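Long-range contacts in periplasmic binding protein/LacI transcriptional regulator (Mycobacterium smegmatis, PDB 6HYH), which probably serves as the sugar-binding component of a mycobacterial L-arabinofuranose ABC transporter and is held here in complex with beta-D-fucofuranose: residues A16-F21 and G72-A77; N212-L217 and D240-G245; K235-D240 and F254-E259. All coordinates share one frame; numbering follows the deposited sequence.

Contact 1 of 3, residues A16-F21 and G72-A77; sequences ALTLGF and GVDVIA
The carbonyl oxygen of Thr18 is gripped by two backbone amides at once: Asp74 N donates to Thr18 O at 2.9 Å, and Val75 N makes a weaker, longer bond to the same oxygen. The side chain of Asp74 folds back over the same residue, where OD2 lies 3.2 Å from the methyl CG2 of Thr18 and receives a weak bond from the Thr18 amide. Further along, regular parallel pairing takes over, with Gly20 N donating to Val75 O at 2.9 Å and Ala77 N to Gly20 O at 2.7 Å. These are neighbouring parallel strands of the mixed sheet in one lobe of a periplasmic binding protein fold, joined in register from Leu19 opposite Val75 to Phe21 opposite Ala77. On the face carrying these four side chains, Leu19 has CG anti to its amide nitrogen (chi1 169°), and its CD1 reaches Val75 CG1 at 3.6 Å. Phe21 CD1 packs against Ala77 CB at 3.8 Å, and helix 265-276 covers this face through Met269, Leu268 and Ala276. On the face of Ile76, where Gly20 contributes no side chain, Phe68 of helix 58-71 packs against Val73 and Ile76.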
ATOM      1  N   ALA A  16      -4.563  -9.686 -32.871  1.00117.95           N
ATOM      2  CA  ALA A  16      -4.945  -8.627 -31.938  1.00108.78           C
ATOM      3  C   ALA A  16      -4.870  -9.101 -30.490  1.00103.46           C
ATOM      4  O   ALA A  16      -4.746 -10.301 -30.241  1.00105.11           O
ATOM      5  CB  ALA A  16      -6.350  -8.134 -32.250  1.00107.78           C
ATOM      6  N   LEU A  17      -4.990  -8.161 -29.546  1.00 81.73           N
ATOM      7  CA  LEU A  17      -4.705  -8.442 -28.141  1.00 74.72           C
ATOM      8  C   LEU A  17      -5.771  -9.346 -27.553  1.00 72.48           C
ATOM      9  O   LEU A  17      -6.961  -9.210 -27.842  1.00 73.69           O
ATOM     10  CB  LEU A  17      -4.653  -7.149 -27.312  1.00 66.33           C
ATOM     11  CG  LEU A  17      -4.113  -7.135 -25.858  1.00 64.07           C
ATOM     12  CD1 LEU A  17      -4.081  -5.715 -25.314  1.00 64.95           C
ATOM     13  CD2 LEU A  17      -4.898  -8.003 -24.896  1.00 68.18           C
ATOM     14  N   THR A  18      -5.360 -10.208 -26.637  1.00 66.64           N
ATOM     15  CA  THR A  18      -6.329 -11.029 -25.931  1.00 67.28           C
ATOM     16  C   THR A  18      -6.140 -10.902 -24.423  1.00 65.06           C
ATOM     17  O   THR A  18      -5.085 -11.257 -23.880  1.00 64.82           O
ATOM     18  CB  THR A  18      -6.237 -12.483 -26.384  1.00 70.40           C
ATOM     19  OG1 THR A  18      -6.946 -13.303 -25.448  1.00 68.54           O
ATOM     20  CG2 THR A  18      -4.764 -12.931 -26.530  1.00 73.98           C
ATOM     21  N   LEU A  19      -7.196 -10.419 -23.767  1.00 65.57           N
ATOM     22  CA  LEU A  19      -7.257 -10.084 -22.348  1.00 58.75           C
ATOM     23  C   LEU A  19      -8.212 -11.031 -21.628  1.00 58.66           C
ATOM     24  O   LEU A  19      -9.328 -11.276 -22.101  1.00 60.89           O
ATOM     25  CB  LEU A  19      -7.745  -8.644 -22.167  1.00 55.19           C
ATOM     26  CG  LEU A  19      -8.102  -8.276 -20.727  1.00 55.11           C
ATOM     27  CD1 LEU A  19      -6.833  -8.007 -19.931  1.00 54.50           C
ATOM     28  CD2 LEU A  19      -9.053  -7.088 -20.712  1.00 53.47           C
ATOM     29  N   GLY A  20      -7.798 -11.537 -20.468  1.00 54.89           N
ATOM     30  CA  GLY A  20      -8.681 -12.318 -19.618  1.00 55.11           C
ATOM     31  C   GLY A  20      -9.124 -11.509 -18.415  1.00 53.47           C
ATOM     32  O   GLY A  20      -8.308 -10.858 -17.748  1.00 53.69           O
ATOM     33  N   PHE A  21     -10.431 -11.504 -18.175  1.00 56.24           N
ATOM     34  CA  PHE A  21     -10.982 -10.842 -17.001  1.00 53.87           C
ATOM     35  C   PHE A  21     -11.815 -11.809 -16.174  1.00 54.32           C
ATOM     36  O   PHE A  21     -12.758 -12.422 -16.696  1.00 56.86           O
ATOM     37  CB  PHE A  21     -11.843  -9.641 -17.359  1.00 52.16           C
ATOM     38  CG  PHE A  21     -12.116  -8.768 -16.179  1.00 49.32           C
ATOM     39  CD1 PHE A  21     -11.263  -7.724 -15.867  1.00 47.37           C
ATOM     40  CD2 PHE A  21     -13.183  -9.032 -15.347  1.00 48.04           C
ATOM     41  CE1 PHE A  21     -11.495  -6.942 -14.770  1.00 44.88           C
ATOM     42  CE2 PHE A  21     -13.421  -8.261 -14.244  1.00 47.10           C
ATOM     43  CZ  PHE A  21     -12.568  -7.214 -13.946  1.00 44.81           C
ATOM     44  N   GLY A  72      -2.730 -18.794 -22.427  1.00 80.94           N
ATOM     45  CA  GLY A  72      -1.745 -17.893 -22.988  1.00 81.81           C
ATOM     46  C   GLY A  72      -2.289 -16.518 -23.303  1.00 83.04           C
ATOM     47  O   GLY A  72      -1.840 -15.886 -24.268  1.00 86.79           O
ATOM     48  N   VAL A  73      -3.271 -16.045 -22.529  1.00 77.69           N
ATOM     49  CA  VAL A  73      -3.770 -14.678 -22.654  1.00 74.06           C
ATOM     50  C   VAL A  73      -2.591 -13.722 -22.502  1.00 72.25           C
ATOM     51  O   VAL A  73      -1.659 -13.985 -21.734  1.00 71.53           O
ATOM     52  CB  VAL A  73      -4.866 -14.376 -21.622  1.00 68.97           C
ATOM     53  CG1 VAL A  73      -5.884 -15.519 -21.580  1.00 70.30           C
ATOM     54  CG2 VAL A  73      -4.253 -14.166 -20.266  1.00 67.94           C
ATOM     55  N   ASP A  74      -2.655 -12.584 -23.190  1.00 82.08           N
ATOM     56  CA  ASP A  74      -1.547 -11.638 -23.204  1.00 82.32           C
ATOM     57  C   ASP A  74      -1.552 -10.725 -21.981  1.00 78.75           C
ATOM     58  O   ASP A  74      -0.487 -10.335 -21.491  1.00 79.93           O
ATOM     59  CB  ASP A  74      -1.597 -10.833 -24.496  1.00 83.46           C
ATOM     60  CG  ASP A  74      -1.705 -11.726 -25.739  1.00 88.93           C
ATOM     61  OD1 ASP A  74      -1.446 -12.957 -25.619  1.00 94.91           O
ATOM     62  OD2 ASP A  74      -2.053 -11.204 -26.828  1.00 90.00           O
ATOM     63  N   VAL A  75      -2.733 -10.377 -21.476  1.00 70.12           N
ATOM     64  CA  VAL A  75      -2.882  -9.637 -20.231  1.00 65.96           C
ATOM     65  C   VAL A  75      -3.994 -10.288 -19.440  1.00 64.39           C
ATOM     66  O   VAL A  75      -5.014 -10.694 -20.008  1.00 66.94           O
ATOM     67  CB  VAL A  75      -3.236  -8.148 -20.459  1.00 66.89           C
ATOM     68  CG1 VAL A  75      -3.414  -7.444 -19.113  1.00 64.15           C
ATOM     69  CG2 VAL A  75      -2.188  -7.455 -21.303  1.00 65.77           C
ATOM     70  N   ILE A  76      -3.854 -10.281 -18.116  1.00 54.01           N
ATOM     71  CA  ILE A  76      -4.875 -10.820 -17.222  1.00 54.62           C
ATOM     72  C   ILE A  76      -5.290  -9.732 -16.243  1.00 51.05           C
ATOM     73  O   ILE A  76      -4.439  -9.019 -15.696  1.00 51.44           O
ATOM     74  CB  ILE A  76      -4.394 -12.060 -16.436  1.00 54.02           C
ATOM     75  CG1 ILE A  76      -4.349 -13.303 -17.322  1.00 56.63           C
ATOM     76  CG2 ILE A  76      -5.312 -12.304 -15.263  1.00 51.64           C
ATOM     77  CD1 ILE A  76      -4.036 -14.574 -16.559  1.00 59.95           C
ATOM     78  N   ALA A  77      -6.593  -9.624 -16.001  1.00 49.25           N
ATOM     79  CA  ALA A  77      -7.098  -8.646 -15.049  1.00 46.10           C
ATOM     80  C   ALA A  77      -8.274  -9.247 -14.288  1.00 44.77           C
ATOM     81  O   ALA A  77      -9.060 -10.025 -14.843  1.00 44.17           O
ATOM     82  CB  ALA A  77      -7.518  -7.338 -15.745  1.00 44.78           C
TER

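Contact 2 of 3, residues N212-L217 and D240-G245; sequences NDDMGL and DATHDG. With ZN (zinc ion), chain C; GYE (beta-D-fucofuranose), chain K.
The carboxylates of Asp213 and Asp240 stand almost perpendicular, their planes 88° apart. Asp213 turns both oxygens toward the bend that precedes helix 243-250. Its OD2 takes the amide of Thr242 on the syn lone pair at 3.2 Å and a weaker, more bent bond from Ala241 N. Its OD1 is met on the syn side by the hydroxyl of Thr242 at 2.8 Å, 32° out of the carboxylate plane. That hydroxyl also accepts from Gly245 N, so Thr242 caps its own helix while being held from the neighbouring one. Asn212 plays the same N-cap role for helix 213-226, its OD1 accepting from Met215 N at 3.0 Å. Asn212 CG lies between the backbone N and the carbonyl carbon (chi1 80°), which lets OD1 turn back to the helix while ND2 faces the sugar and donates to O2 of beta-D-fucofuranose at 3.1 Å. Asp240, just before helix 243-250 and with Asn212 part of the ligand pocket, grips the sugar with both oxygens, OD2 receiving O2-H at 2.7 Å and OD1 receiving O3-H at 2.8 Å. Farther along helix 213-226, Leu217 CD1 lies against Asp244 CB at 3.8 Å, while Asp214, whose OD2 accepts from Gly29 N, and Asp244 both form salt bridges with Arg188. His243 ND1 binds a zinc ion with three waters, one of them in plane at the ring edge. Because Asp213 OD1 comes within 4.3 Å of Asp240 OD2, the donors round Asp213 and the sugar hydroxyls probably offset the repulsion between two buried acids.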
ATOM      1  N   ASN A 212     -23.393  -0.600   0.095  1.00 29.12           N
ATOM      2  CA  ASN A 212     -23.718  -0.415  -1.304  1.00 28.45           C
ATOM      3  C   ASN A 212     -25.205  -0.140  -1.378  1.00 30.72           C
ATOM      4  O   ASN A 212     -25.970  -0.592  -0.513  1.00 33.17           O
ATOM      5  CB  ASN A 212     -23.263  -1.602  -2.187  1.00 26.56           C
ATOM      6  CG  ASN A 212     -24.204  -2.803  -2.159  1.00 29.59           C
ATOM      7  OD1 ASN A 212     -24.984  -3.008  -1.227  1.00 31.97           O
ATOM      8  ND2 ASN A 212     -24.133  -3.610  -3.226  1.00 33.59           N
ATOM      9  N   ASP A 213     -25.622   0.664  -2.363  1.00 39.21           N
ATOM     10  CA  ASP A 213     -27.006   1.082  -2.253  1.00 40.85           C
ATOM     11  C   ASP A 213     -27.973  -0.026  -2.638  1.00 42.77           C
ATOM     12  O   ASP A 213     -29.173   0.106  -2.381  1.00 42.20           O
ATOM     13  CB  ASP A 213     -27.236   2.415  -3.001  1.00 41.79           C
ATOM     14  CG  ASP A 213     -26.886   2.377  -4.455  1.00 40.28           C
ATOM     15  OD1 ASP A 213     -27.013   1.274  -5.027  1.00 45.44           O
ATOM     16  OD2 ASP A 213     -26.507   3.452  -5.014  1.00 36.24           O
ATOM     17  N   ASP A 214     -27.483  -1.158  -3.141  1.00 51.05           N
ATOM     18  CA  ASP A 214     -28.348  -2.329  -3.268  1.00 48.64           C
ATOM     19  C   ASP A 214     -28.844  -2.803  -1.902  1.00 51.75           C
ATOM     20  O   ASP A 214     -30.045  -3.065  -1.705  1.00 54.79           O
ATOM     21  CB  ASP A 214     -27.592  -3.437  -3.987  1.00 48.37           C
ATOM     22  CG  ASP A 214     -27.734  -3.342  -5.483  1.00 48.65           C
ATOM     23  OD1 ASP A 214     -28.859  -3.539  -5.979  1.00 52.14           O
ATOM     24  OD2 ASP A 214     -26.730  -3.023  -6.161  1.00 50.26           O
ATOM     25  N   MET A 215     -27.932  -2.928  -0.939  1.00 37.97           N
ATOM     26  CA  MET A 215     -28.389  -3.284   0.403  1.00 40.69           C
ATOM     27  C   MET A 215     -29.338  -2.226   0.972  1.00 40.44           C
ATOM     28  O   MET A 215     -30.286  -2.567   1.680  1.00 43.55           O
ATOM     29  CB  MET A 215     -27.185  -3.530   1.310  1.00 42.82           C
ATOM     30  CG  MET A 215     -26.289  -4.661   0.789  1.00 40.25           C
ATOM     31  SD  MET A 215     -24.980  -5.124   1.962  1.00 43.64           S
ATOM     32  CE  MET A 215     -24.222  -3.543   2.335  1.00 39.91           C
ATOM     33  N   GLY A 216     -29.127  -0.948   0.635  1.00 36.10           N
ATOM     34  CA  GLY A 216     -30.077   0.091   1.024  1.00 35.69           C
ATOM     35  C   GLY A 216     -31.465  -0.079   0.409  1.00 37.34           C
ATOM     36  O   GLY A 216     -32.470   0.222   1.050  1.00 38.94           O
ATOM     37  N   LEU A 217     -31.544  -0.531  -0.852  1.00 30.58           N
ATOM     38  CA  LEU A 217     -32.854  -0.798  -1.458  1.00 30.85           C
ATOM     39  C   LEU A 217     -33.556  -1.946  -0.736  1.00 34.76           C
ATOM     40  O   LEU A 217     -34.785  -1.917  -0.517  1.00 39.00           O
ATOM     41  CB  LEU A 217     -32.683  -1.100  -2.949  1.00 29.65           C
ATOM     42  CG  LEU A 217     -32.105   0.118  -3.677  1.00 25.77           C
ATOM     43  CD1 LEU A 217     -31.482  -0.247  -4.994  1.00 26.75           C
ATOM     44  CD2 LEU A 217     -33.220   1.133  -3.893  1.00 26.14           C
ATOM     45  N   ASP A 240     -22.446   4.044  -4.034  1.00 33.22           N
ATOM     46  CA  ASP A 240     -22.539   3.521  -5.407  1.00 33.53           C
ATOM     47  C   ASP A 240     -23.161   4.537  -6.376  1.00 33.56           C
ATOM     48  O   ASP A 240     -22.520   4.973  -7.345  1.00 34.32           O
ATOM     49  CB  ASP A 240     -23.310   2.201  -5.507  1.00 32.86           C
ATOM     50  CG  ASP A 240     -22.411   0.990  -5.272  1.00 37.60           C
ATOM     51  OD1 ASP A 240     -21.186   1.201  -5.062  1.00 37.83           O
ATOM     52  OD2 ASP A 240     -22.922  -0.161  -5.300  1.00 40.76           O
ATOM     53  N   ALA A 241     -24.395   4.951  -6.128  1.00 31.22           N
ATOM     54  CA  ALA A 241     -25.088   5.785  -7.096  1.00 29.01           C
ATOM     55  C   ALA A 241     -25.394   4.962  -8.333  1.00 29.75           C
ATOM     56  O   ALA A 241     -25.131   5.378  -9.462  1.00 30.40           O
ATOM     57  CB  ALA A 241     -24.264   7.023  -7.451  1.00 29.80           C
ATOM     58  N   THR A 242     -25.929   3.765  -8.099  1.00 27.47           N
ATOM     59  CA  THR A 242     -26.444   2.901  -9.152  1.00 26.66           C
ATOM     60  C   THR A 242     -27.675   3.538  -9.779  1.00 26.96           C
ATOM     61  O   THR A 242     -28.172   4.568  -9.315  1.00 27.42           O
ATOM     62  CB  THR A 242     -26.828   1.548  -8.577  1.00 28.72           C
ATOM     63  OG1 THR A 242     -27.865   1.759  -7.612  1.00 29.02           O
ATOM     64  CG2 THR A 242     -25.609   0.886  -7.905  1.00 30.61           C
ATOM     65  N   HIS A 243     -28.199   2.909 -10.831  1.00 31.74           N
ATOM     66  CA  HIS A 243     -29.414   3.461 -11.418  1.00 29.05           C
ATOM     67  C   HIS A 243     -30.506   3.497 -10.377  1.00 30.56           C
ATOM     68  O   HIS A 243     -31.113   4.546 -10.131  1.00 34.97           O
ATOM     69  CB  HIS A 243     -29.865   2.657 -12.641  1.00 31.70           C
ATOM     70  CG  HIS A 243     -30.878   3.366 -13.502  1.00 34.38           C
ATOM     71  ND1 HIS A 243     -31.330   2.854 -14.709  1.00 33.00           N
ATOM     72  CD2 HIS A 243     -31.534   4.543 -13.331  1.00 32.52           C
ATOM     73  CE1 HIS A 243     -32.217   3.684 -15.239  1.00 32.89           C
ATOM     74  NE2 HIS A 243     -32.353   4.724 -14.430  1.00 33.85           N
ATOM     75  N   ASP A 244     -30.746   2.369  -9.711  1.00 31.62           N
ATOM     76  CA  ASP A 244     -31.913   2.348  -8.826  1.00 29.10           C
ATOM     77  C   ASP A 244     -31.630   3.115  -7.559  1.00 30.23           C
ATOM     78  O   ASP A 244     -32.535   3.750  -7.007  1.00 33.28           O
ATOM     79  CB  ASP A 244     -32.359   0.914  -8.533  1.00 30.01           C
ATOM     80  CG  ASP A 244     -32.799   0.194  -9.804  1.00 34.54           C
ATOM     81  OD1 ASP A 244     -32.883   0.886 -10.854  1.00 31.00           O
ATOM     82  OD2 ASP A 244     -33.059  -1.037  -9.775  1.00 40.87           O
ATOM     83  N   GLY A 245     -30.386   3.087  -7.093  1.00 28.29           N
ATOM     84  CA  GLY A 245     -30.010   3.963  -6.001  1.00 27.70           C
ATOM     85  C   GLY A 245     -30.484   5.371  -6.304  1.00 25.48           C
ATOM     86  O   GLY A 245     -31.272   5.945  -5.545  1.00 27.61           O
TER
HETATM   87 ZN    ZN C 401     -31.135   0.755 -14.926  1.00 33.29          ZN
HETATM   88  O3  GYE K 409     -19.758  -1.014  -4.134  1.00 31.06           O
HETATM   89  C2  GYE K 409     -20.808  -3.163  -4.763  1.00 31.97           C
HETATM   90  C1  GYE K 409     -20.244  -4.387  -5.483  1.00 32.51           C
HETATM   91  O5  GYE K 409     -16.228  -3.499  -5.265  1.00 32.35           O
HETATM   92  C6  GYE K 409     -16.791  -1.108  -5.080  1.00 31.20           C
HETATM   93  O4  GYE K 409     -18.821  -4.243  -5.394  1.00 32.49           O
HETATM   94  C5  GYE K 409     -17.211  -2.490  -5.544  1.00 31.64           C
HETATM   95  C4  GYE K 409     -18.475  -2.959  -4.856  1.00 31.84           C
HETATM   96  C3  GYE K 409     -19.728  -2.114  -5.040  1.00 31.37           C
HETATM   97  O1  GYE K 409     -20.632  -5.614  -4.930  1.00 33.35           O
HETATM   98  O2  GYE K 409     -22.052  -2.699  -5.272  1.00 31.72           O
HETATM   99  O   HOH W   1     -32.401  -0.453 -13.625  0.50 18.37           O
HETATM  100  O   HOH W   2     -29.209   0.111 -14.765  1.00 22.01           O
HETATM  101  O   HOH W   3     -32.904   1.367 -13.695  0.50 70.87           O

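Contact 3 of 3, residues K235-D240 and F254-E259; sequences KIVAVD and FNYIVE. With ZN (zinc ion), chain D; GYE (beta-D-fucofuranose), chain K.
Strands 235-238 and 256-259, with helix 243-250 between them, form a beta-alpha-beta unit in the second lobe of the protein. They run side by side, only 3° from parallel. At the start of the pairing Asn255 OD1 accepts from Ile236 N at 2.9 Å, in the carbonyl plane and on a lone pair, in the place a backbone carbonyl would normally take. Its ND2 turns to the carbonyl of Gly231, and the aliphatic part of Lys235 crosses the amide at about a right angle. Ile236 O accepts two amides, Asn255 N at 2.9 Å and Tyr256 N at 3.2 Å. Regular exchange follows through Ala238 to Asp240 N, which donates to Val258 O at 2.8 Å. In this parallel crossover the helix packs on the face of Ala238 and Ile257, and Phe254 lies there too. Ile236 CG2 sits over the centre of the Phe254 ring, 3.8 Å from its centroid and 2° off the normal, a CH-pi contact, while Ala238 CB approaches CE2 obliquely. On the other face Val237 CG1 packs at 3.6 Å against Tyr256 CB and meets the tyrosine ring at its edge, in plane. Tyr256 has CG anti to the backbone N (chi1 -162°), and its ring stacks with Trp133 of helix 123-137. At the last bridge, where Glu259 pairs with Asp240, the glutamate side chain binds a zinc ion through OE1 at 2.2 Å and OE2 at 2.5 Å, together with Glu290 of the same chain, His314 of a neighbouring subunit and a water; OE2 also accepts a hydrogen bond from Arg304.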
ATOM      1  N   LYS A 235     -33.603   7.633   7.849  1.00 49.84           N
ATOM      2  CA  LYS A 235     -32.870   8.160   6.711  1.00 47.65           C
ATOM      3  C   LYS A 235     -31.910   7.105   6.209  1.00 45.42           C
ATOM      4  O   LYS A 235     -31.498   6.213   6.951  1.00 48.73           O
ATOM      5  CB  LYS A 235     -32.106   9.427   7.091  1.00 48.76           C
ATOM      6  CG  LYS A 235     -33.035  10.623   7.293  1.00 52.80           C
ATOM      7  CD  LYS A 235     -32.351  11.886   7.788  1.00 57.79           C
ATOM      8  CE  LYS A 235     -33.328  13.053   7.685  1.00 65.25           C
ATOM      9  NZ  LYS A 235     -34.643  12.701   8.333  1.00 69.89           N
ATOM     10  N   ILE A 236     -31.583   7.176   4.932  1.00 36.53           N
ATOM     11  CA  ILE A 236     -30.661   6.229   4.333  1.00 33.11           C
ATOM     12  C   ILE A 236     -29.546   6.990   3.625  1.00 33.84           C
ATOM     13  O   ILE A 236     -29.798   7.965   2.887  1.00 34.68           O
ATOM     14  CB  ILE A 236     -31.369   5.267   3.363  1.00 35.04           C
ATOM     15  CG1 ILE A 236     -32.452   4.468   4.090  1.00 37.20           C
ATOM     16  CG2 ILE A 236     -30.361   4.328   2.701  1.00 34.59           C
ATOM     17  CD1 ILE A 236     -33.513   3.812   3.147  1.00 35.66           C
ATOM     18  N   VAL A 237     -28.313   6.535   3.850  1.00 38.66           N
ATOM     19  CA  VAL A 237     -27.122   7.028   3.177  1.00 36.05           C
ATOM     20  C   VAL A 237     -26.452   5.810   2.580  1.00 37.64           C
ATOM     21  O   VAL A 237     -26.370   4.775   3.245  1.00 40.40           O
ATOM     22  CB  VAL A 237     -26.148   7.710   4.148  1.00 36.68           C
ATOM     23  CG1 VAL A 237     -25.203   8.642   3.367  1.00 37.59           C
ATOM     24  CG2 VAL A 237     -26.910   8.424   5.242  1.00 37.54           C
ATOM     25  N   ALA A 238     -26.031   5.893   1.325  1.00 33.60           N
ATOM     26  CA  ALA A 238     -25.451   4.698   0.722  1.00 32.05           C
ATOM     27  C   ALA A 238     -24.328   5.071  -0.229  1.00 29.52           C
ATOM     28  O   ALA A 238     -24.119   6.254  -0.561  1.00 32.21           O
ATOM     29  CB  ALA A 238     -26.502   3.864  -0.002  1.00 33.65           C
ATOM     30  N   VAL A 239     -23.586   4.036  -0.649  1.00 27.73           N
ATOM     31  CA  VAL A 239     -22.492   4.197  -1.602  1.00 25.29           C
ATOM     32  C   VAL A 239     -22.820   3.448  -2.892  1.00 27.89           C
ATOM     33  O   VAL A 239     -23.416   2.363  -2.852  1.00 32.30           O
ATOM     34  CB  VAL A 239     -21.166   3.708  -1.012  1.00 28.80           C
ATOM     35  CG1 VAL A 239     -20.061   3.934  -2.007  1.00 29.15           C
ATOM     36  CG2 VAL A 239     -20.893   4.446   0.298  1.00 30.05           C
ATOM     37  N   ASP A 240     -22.446   4.044  -4.034  1.00 33.22           N
ATOM     38  CA  ASP A 240     -22.539   3.521  -5.407  1.00 33.53           C
ATOM     39  C   ASP A 240     -23.161   4.537  -6.376  1.00 33.56           C
ATOM     40  O   ASP A 240     -22.520   4.973  -7.345  1.00 34.32           O
ATOM     41  CB  ASP A 240     -23.310   2.201  -5.507  1.00 32.86           C
ATOM     42  CG  ASP A 240     -22.411   0.990  -5.272  1.00 37.60           C
ATOM     43  OD1 ASP A 240     -21.186   1.201  -5.062  1.00 37.83           O
ATOM     44  OD2 ASP A 240     -22.922  -0.161  -5.300  1.00 40.76           O
ATOM     45  N   PHE A 254     -34.242   7.592  -0.436  1.00 41.36           N
ATOM     46  CA  PHE A 254     -32.916   7.756   0.138  1.00 39.98           C
ATOM     47  C   PHE A 254     -32.691   9.230   0.500  1.00 43.47           C
ATOM     48  O   PHE A 254     -33.418  10.137   0.065  1.00 42.68           O
ATOM     49  CB  PHE A 254     -31.828   7.309  -0.851  1.00 37.03           C
ATOM     50  CG  PHE A 254     -31.578   5.808  -0.909  1.00 36.59           C
ATOM     51  CD1 PHE A 254     -32.567   4.902  -0.634  1.00 39.26           C
ATOM     52  CD2 PHE A 254     -30.332   5.324  -1.267  1.00 36.54           C
ATOM     53  CE1 PHE A 254     -32.323   3.530  -0.706  1.00 39.71           C
ATOM     54  CE2 PHE A 254     -30.085   3.974  -1.329  1.00 34.62           C
ATOM     55  CZ  PHE A 254     -31.085   3.075  -1.059  1.00 35.67           C
ATOM     56  N   ASN A 255     -31.630   9.470   1.270  1.00 39.07           N
ATOM     57  CA  ASN A 255     -31.252  10.819   1.678  1.00 36.06           C
ATOM     58  C   ASN A 255     -29.922  11.267   1.109  1.00 34.07           C
ATOM     59  O   ASN A 255     -29.804  12.424   0.703  1.00 35.11           O
ATOM     60  CB  ASN A 255     -31.201  10.910   3.187  1.00 34.97           C
ATOM     61  CG  ASN A 255     -32.543  10.728   3.802  1.00 39.30           C
ATOM     62  OD1 ASN A 255     -32.892   9.631   4.202  1.00 42.00           O
ATOM     63  ND2 ASN A 255     -33.315  11.808   3.892  1.00 43.84           N
ATOM     64  N   TYR A 256     -28.921  10.387   1.019  1.00 37.77           N
ATOM     65  CA  TYR A 256     -27.624  10.816   0.472  1.00 33.16           C
ATOM     66  C   TYR A 256     -26.980   9.619  -0.208  1.00 34.00           C
ATOM     67  O   TYR A 256     -27.014   8.498   0.336  1.00 35.92           O
ATOM     68  CB  TYR A 256     -26.683  11.352   1.576  1.00 35.82           C
ATOM     69  CG  TYR A 256     -25.499  12.213   1.124  1.00 37.66           C
ATOM     70  CD1 TYR A 256     -25.697  13.441   0.477  1.00 38.52           C
ATOM     71  CD2 TYR A 256     -24.177  11.826   1.404  1.00 35.13           C
ATOM     72  CE1 TYR A 256     -24.596  14.243   0.082  1.00 36.33           C
ATOM     73  CE2 TYR A 256     -23.072  12.614   1.013  1.00 35.62           C
ATOM     74  CZ  TYR A 256     -23.282  13.823   0.355  1.00 37.90           C
ATOM     75  OH  TYR A 256     -22.178  14.600  -0.044  1.00 40.91           O
ATOM     76  N   ILE A 257     -26.380   9.849  -1.378  1.00 29.12           N
ATOM     77  CA  ILE A 257     -25.659   8.792  -2.080  1.00 29.74           C
ATOM     78  C   ILE A 257     -24.297   9.324  -2.509  1.00 30.69           C
ATOM     79  O   ILE A 257     -24.181  10.461  -2.998  1.00 30.40           O
ATOM     80  CB  ILE A 257     -26.433   8.254  -3.310  1.00 29.79           C
ATOM     81  CG1 ILE A 257     -27.709   7.515  -2.888  1.00 34.58           C
ATOM     82  CG2 ILE A 257     -25.556   7.317  -4.149  1.00 27.99           C
ATOM     83  CD1 ILE A 257     -28.481   6.815  -4.089  1.00 34.83           C
ATOM     84  N   VAL A 258     -23.260   8.502  -2.313  1.00 27.77           N
ATOM     85  CA  VAL A 258     -21.914   8.808  -2.783  1.00 29.11           C
ATOM     86  C   VAL A 258     -21.651   7.946  -4.019  1.00 31.28           C
ATOM     87  O   VAL A 258     -21.994   6.759  -4.019  1.00 32.45           O
ATOM     88  CB  VAL A 258     -20.871   8.539  -1.693  1.00 31.20           C
ATOM     89  CG1 VAL A 258     -19.488   8.896  -2.217  1.00 35.96           C
ATOM     90  CG2 VAL A 258     -21.191   9.345  -0.432  1.00 33.08           C
ATOM     91  N   GLU A 259     -21.115   8.551  -5.091  1.00 30.52           N
ATOM     92  CA  GLU A 259     -20.916   7.848  -6.353  1.00 31.04           C
ATOM     93  C   GLU A 259     -19.724   6.896  -6.266  1.00 33.44           C
ATOM     94  O   GLU A 259     -18.657   7.253  -5.749  1.00 37.78           O
ATOM     95  CB  GLU A 259     -20.669   8.858  -7.484  1.00 32.44           C
ATOM     96  CG  GLU A 259     -21.092   8.408  -8.897  1.00 31.15           C
ATOM     97  CD  GLU A 259     -20.877   9.499  -9.949  1.00 31.44           C
ATOM     98  OE1 GLU A 259     -19.762  10.077 -10.044  1.00 31.46           O
ATOM     99  OE2 GLU A 259     -21.856   9.820 -10.654  1.00 33.16           O
TER
HETATM  100 ZN    ZN D 402     -20.383  11.653 -11.463  1.00 35.85          ZN
HETATM  101  O3  GYE K 409     -19.758  -1.014  -4.134  1.00 31.06           O
HETATM  102  C2  GYE K 409     -20.808  -3.163  -4.763  1.00 31.97           C
HETATM  103  C1  GYE K 409     -20.244  -4.387  -5.483  1.00 32.51           C
HETATM  104  O5  GYE K 409     -16.228  -3.499  -5.265  1.00 32.35           O
HETATM  105  C6  GYE K 409     -16.791  -1.108  -5.080  1.00 31.20           C
HETATM  106  O4  GYE K 409     -18.821  -4.243  -5.394  1.00 32.49           O
HETATM  107  C5  GYE K 409     -17.211  -2.490  -5.544  1.00 31.64           C
HETATM  108  C4  GYE K 409     -18.475  -2.959  -4.856  1.00 31.84           C
HETATM  109  C3  GYE K 409     -19.728  -2.114  -5.040  1.00 31.37           C
HETATM  110  O1  GYE K 409     -20.632  -5.614  -4.930  1.00 33.35           O
HETATM  111  O2  GYE K 409     -22.052  -2.699  -5.272  1.00 31.72           O
HETATM  112  O   HOH W   4     -21.212  11.030 -13.422  1.00 14.71           O

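In the fold
All three contacts are largely buried, yet they do different work. Contact 1 lies on the opposite side of the chain's centre from the other two, about 36 Å from contact 3 between centres, and contacts 1 and 3 show the same parallel pairing in two separate sheets. Contacts 2 and 3 touch and share Asp240: the strand of one runs directly into the helix start of the other, and Phe254 and Ile257 pack against residues of contact 2. Chemistry follows place. The strand pairs rest mainly on backbone bonds and apolar faces, with one side-chain amide or carboxylate at the start, whereas contact 2, between helix starts at the sugar, is built from carboxylates and capping side chains.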